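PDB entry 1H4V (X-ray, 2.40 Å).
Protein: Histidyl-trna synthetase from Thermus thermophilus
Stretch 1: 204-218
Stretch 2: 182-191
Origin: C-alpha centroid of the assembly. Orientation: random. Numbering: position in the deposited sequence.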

# COMPACT_ATOMS: atom_id res chain seq x y z
N ARG A 204 -9.81 30.19 14.57
CA ARG A 204 -8.58 29.65 14.01
C ARG A 204 -7.39 30.03 14.90
O ARG A 204 -6.37 29.34 14.91
CB ARG A 204 -8.37 30.16 12.58
N ILE A 205 -7.52 31.13 15.64
CA ILE A 205 -6.44 31.57 16.51
C ILE A 205 -6.18 30.54 17.62
O ILE A 205 -5.07 30.44 18.14
CB ILE A 205 -6.76 32.94 17.16
CG1 ILE A 205 -6.92 34.01 16.08
CG2 ILE A 205 -5.64 33.34 18.11
CD1 ILE A 205 -7.25 35.39 16.61
N LEU A 206 -7.21 29.77 17.97
CA LEU A 206 -7.08 28.76 19.01
C LEU A 206 -6.39 27.51 18.47
O LEU A 206 -6.00 26.63 19.24
CB LEU A 206 -8.45 28.39 19.57
CG LEU A 206 -9.34 29.52 20.10
CD1 LEU A 206 -10.65 28.94 20.57
CD2 LEU A 206 -8.65 30.27 21.22
N ASP A 207 -6.25 27.43 17.15
CA ASP A 207 -5.62 26.28 16.52
C ASP A 207 -4.22 26.54 15.96
O ASP A 207 -3.61 25.64 15.39
CB ASP A 207 -6.50 25.75 15.39
CG ASP A 207 -7.81 25.17 15.88
OD1 ASP A 207 -8.63 25.92 16.47
OD2 ASP A 207 -8.03 23.95 15.69
N SER A 208 -3.70 27.76 16.12
CA SER A 208 -2.36 28.06 15.60
C SER A 208 -1.27 27.56 16.55
O SER A 208 -1.40 27.68 17.77
CB SER A 208 -2.20 29.56 15.36
OG SER A 208 -2.06 30.28 16.57
N LYS A 209 -0.19 27.02 15.99
CA LYS A 209 0.90 26.51 16.81
C LYS A 209 1.98 27.57 17.04
O LYS A 209 3.16 27.25 17.18
CB LYS A 209 1.51 25.25 16.19
CG LYS A 209 2.23 25.45 14.87
CD LYS A 209 1.28 25.67 13.71
CE LYS A 209 2.04 25.74 12.39
NZ LYS A 209 1.13 25.86 11.22
N SER A 210 1.56 28.82 17.09
CA SER A 210 2.47 29.93 17.31
C SER A 210 2.67 30.12 18.81
O SER A 210 1.75 30.56 19.51
CB SER A 210 1.89 31.21 16.71
OG SER A 210 1.42 30.98 15.40
N GLU A 211 3.86 29.78 19.30
CA GLU A 211 4.17 29.90 20.72
C GLU A 211 3.76 31.26 21.30
O GLU A 211 3.38 31.35 22.47
CB GLU A 211 5.66 29.65 20.96
CG GLU A 211 6.09 28.24 20.59
CD GLU A 211 7.56 27.97 20.88
OE1 GLU A 211 7.96 28.04 22.07
OE2 GLU A 211 8.32 27.70 19.93
N ARG A 212 3.84 32.31 20.49
CA ARG A 212 3.45 33.64 20.94
C ARG A 212 1.94 33.71 21.14
O ARG A 212 1.46 34.29 22.12
CB ARG A 212 3.90 34.70 19.92
CG ARG A 212 3.53 36.13 20.30
CD ARG A 212 4.23 37.16 19.41
NE ARG A 212 5.67 37.19 19.64
CZ ARG A 212 6.52 38.01 19.02
NH1 ARG A 212 6.07 38.87 18.12
NH2 ARG A 212 7.82 37.97 19.30
N ASP A 213 1.19 33.10 20.22
CA ASP A 213 -0.26 33.08 20.32
C ASP A 213 -0.73 32.17 21.45
O ASP A 213 -1.66 32.50 22.18
CB ASP A 213 -0.89 32.60 19.00
CG ASP A 213 -0.85 33.66 17.92
OD1 ASP A 213 -1.35 34.78 18.15
OD2 ASP A 213 -0.33 33.36 16.82
N GLN A 214 -0.07 31.02 21.60
CA GLN A 214 -0.41 30.07 22.65
C GLN A 214 -0.19 30.69 24.03
O GLN A 214 -0.89 30.36 24.99
CB GLN A 214 0.44 28.81 22.52
CG GLN A 214 0.21 28.04 21.22
CD GLN A 214 1.16 26.87 21.06
OE1 GLN A 214 2.38 27.04 21.10
NE2 GLN A 214 0.61 25.67 20.89
N ALA A 215 0.78 31.60 24.11
CA ALA A 215 1.10 32.27 25.36
C ALA A 215 -0.03 33.18 25.82
O ALA A 215 -0.50 33.07 26.95
CB ALA A 215 2.39 33.07 25.21
N LEU A 216 -0.46 34.08 24.95
CA LEU A 216 -1.55 35.00 25.28
C LEU A 216 -2.79 34.22 25.70
O LEU A 216 -3.44 34.55 26.69
CB LEU A 216 -1.88 35.89 24.07
CG LEU A 216 -3.02 36.90 24.24
CD1 LEU A 216 -2.61 37.97 25.24
CD2 LEU A 216 -3.35 37.52 22.90
N LEU A 217 -3.11 33.18 24.94
CA LEU A 217 -4.27 32.35 25.22
C LEU A 217 -4.19 31.71 26.60
O LEU A 217 -5.18 31.66 27.33
CB LEU A 217 -4.42 31.28 24.14
CG LEU A 217 -4.65 31.88 22.75
CD1 LEU A 217 -4.59 30.79 21.69
CD2 LEU A 217 -5.98 32.60 22.72
N LYS A 218 -3.00 31.22 26.95
CA LYS A 218 -2.79 30.60 28.25
C LYS A 218 -3.01 31.60 29.39
O LYS A 218 -3.55 31.24 30.43
CB LYS A 218 -1.37 30.04 28.33
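Stretch 2 (182-191) VLSPHREALS

The contact between the two stretches is centred on Leu-216, which has the largest area covered by the other stretch of any residue here, 96 Å². Its CA-to-CB bond points toward stretch 2, and with chi1 t and chi2 p its CD2 reaches three residues closely: Ala-189 through CB at 3.4 Å from Leu-216 CD2, Leu-190 through CD2 at 3.4 Å from the same methyl, and His-186 through CB at 4.0 Å, again from Leu-216 CD2. Leu-183 is more distant, its CD2 lying 4.4 Å from Leu-216 CD2. One methyl group therefore sits among Leu-183, His-186, Ala-189 and Leu-190.

Leu-183 widens the apolar patch. Its CD2 lies 4.2 Å from Leu-217 CD2, and its CD1 lies 4.3 Å from Ile-205 CD1. Ile-205, in the m,t rotamer, also places CD1 4.0 Å from Leu-190 CD1. The side chain of Leu-190 thus bridges the two parts of stretch 1: CD2 meets the helix at Leu-216, while CD1 meets Ile-205, which precedes the helix. Its CA-to-CB bond points away overall, yet the end of the m,t side chain comes nearer.

The backbone of stretch 2 is compact at this point. A helix that begins earlier in the chain includes Val-182 and Leu-183, and 3-10 geometry is found over 184-189, supported by Arg-187 N to Ser-184 O at 2.9 Å, Ala-189 N to His-186 O at 2.8 Å and Leu-190 N to Arg-187 O at 2.8 Å. The CA-to-CB bonds of Arg-187 and Glu-188 point away from stretch 1. The opposing helix begins at Glu-211 and continues past Lys-218; Ser-210 is at its N-cap position, and its side chain makes no capping bond. The nearest CA pairs define the direction: Asp-213 CA is 5.3 Å from Leu-190 CA, Leu-216 CA 6.6 Å from Ala-189 CA, and Leu-217 CA 8.9 Å from Leu-183 CA. As stretch 1 advances, its partners step backward, so the two run in broadly opposite senses and are closest near Leu-190.

Beyond the apolar centre, Asp-213 OD1 packs 3.3 Å from Leu-190 CA and stands 3.8 Å from Ser-191 N, while its OD2 is hydrogen-bonded elsewhere in the structure. At the exposed margin, the aliphatic part of Arg-212 lies along the end of stretch 2: CG is 3.5 Å from Ala-189 O, and CD is 3.8 Å from Leu-190 O and 4.4 Å from Ser-191 CB. No hydrogen bond crosses the contact, so its 492 Å² of buried surface, both sides summed, rests on packing.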

# COMPACT_ATOMS: atom_id res chain seq x y z
N VAL A 182 -13.03 39.53 23.32
CA VAL A 182 -11.97 39.22 24.27
C VAL A 182 -10.56 39.35 23.72
O VAL A 182 -9.64 39.76 24.44
CB VAL A 182 -12.15 37.79 24.84
CG1 VAL A 182 -10.89 37.35 25.56
CG2 VAL A 182 -13.32 37.77 25.80
N LEU A 183 -10.37 39.00 22.46
CA LEU A 183 -9.03 39.06 21.87
C LEU A 183 -8.67 40.34 21.13
O LEU A 183 -7.49 40.56 20.85
CB LEU A 183 -8.82 37.85 20.95
CG LEU A 183 -8.81 36.50 21.67
CD1 LEU A 183 -8.76 35.37 20.66
CD2 LEU A 183 -7.62 36.44 22.61
N SER A 184 -9.65 41.17 20.81
CA SER A 184 -9.37 42.42 20.10
C SER A 184 -8.50 43.38 20.92
O SER A 184 -7.46 43.84 20.44
CB SER A 184 -10.66 43.13 19.68
OG SER A 184 -11.22 42.51 18.54
N PRO A 185 -8.91 43.69 22.16
CA PRO A 185 -8.10 44.60 22.98
C PRO A 185 -6.71 44.06 23.33
O PRO A 185 -5.98 44.66 24.12
CB PRO A 185 -8.98 44.82 24.21
CG PRO A 185 -9.79 43.57 24.29
CD PRO A 185 -10.15 43.33 22.86
N HIS A 186 -6.35 42.92 22.75
CA HIS A 186 -5.05 42.30 22.99
C HIS A 186 -4.38 42.00 21.65
O HIS A 186 -3.46 41.19 21.56
CB HIS A 186 -5.21 41.00 23.77
CG HIS A 186 -5.68 41.19 25.18
ND1 HIS A 186 -4.91 41.79 26.15
CD2 HIS A 186 -6.85 40.87 25.78
CE1 HIS A 186 -5.57 41.82 27.29
NE2 HIS A 186 -6.75 41.26 27.10
N ARG A 187 -4.86 42.66 20.61
CA ARG A 187 -4.37 42.50 19.25
C ARG A 187 -2.84 42.37 19.15
O ARG A 187 -2.33 41.33 18.71
CB ARG A 187 -4.87 43.68 18.41
N GLU A 188 -2.12 43.40 19.56
CA GLU A 188 -0.66 43.39 19.48
C GLU A 188 0.02 42.22 20.16
O GLU A 188 1.23 42.03 20.00
CB GLU A 188 -0.08 44.71 20.02
CG GLU A 188 -0.78 45.27 21.24
CD GLU A 188 -1.87 46.25 20.87
OE1 GLU A 188 -2.87 45.84 20.23
OE2 GLU A 188 -1.73 47.45 21.21
N ALA A 189 -0.73 41.42 20.90
CA ALA A 189 -0.15 40.27 21.58
C ALA A 189 -0.11 39.08 20.63
O ALA A 189 0.71 38.17 20.78
CB ALA A 189 -0.96 39.93 22.83
N LEU A 190 -1.00 39.09 19.64
CA LEU A 190 -1.05 38.02 18.64
C LEU A 190 0.08 38.29 17.64
O LEU A 190 1.12 38.81 18.02
CB LEU A 190 -2.40 38.03 17.92
CG LEU A 190 -3.66 38.10 18.82
CD1 LEU A 190 -4.91 38.33 17.97
CD2 LEU A 190 -3.79 36.82 19.60
N SER A 191 -0.14 37.96 16.37
CA SER A 191 0.88 38.17 15.34
C SER A 191 0.34 37.89 13.94
O SER A 191 -0.70 37.26 13.80
CB SER A 191 2.09 37.27 15.62
OG SER A 191 3.10 37.49 14.65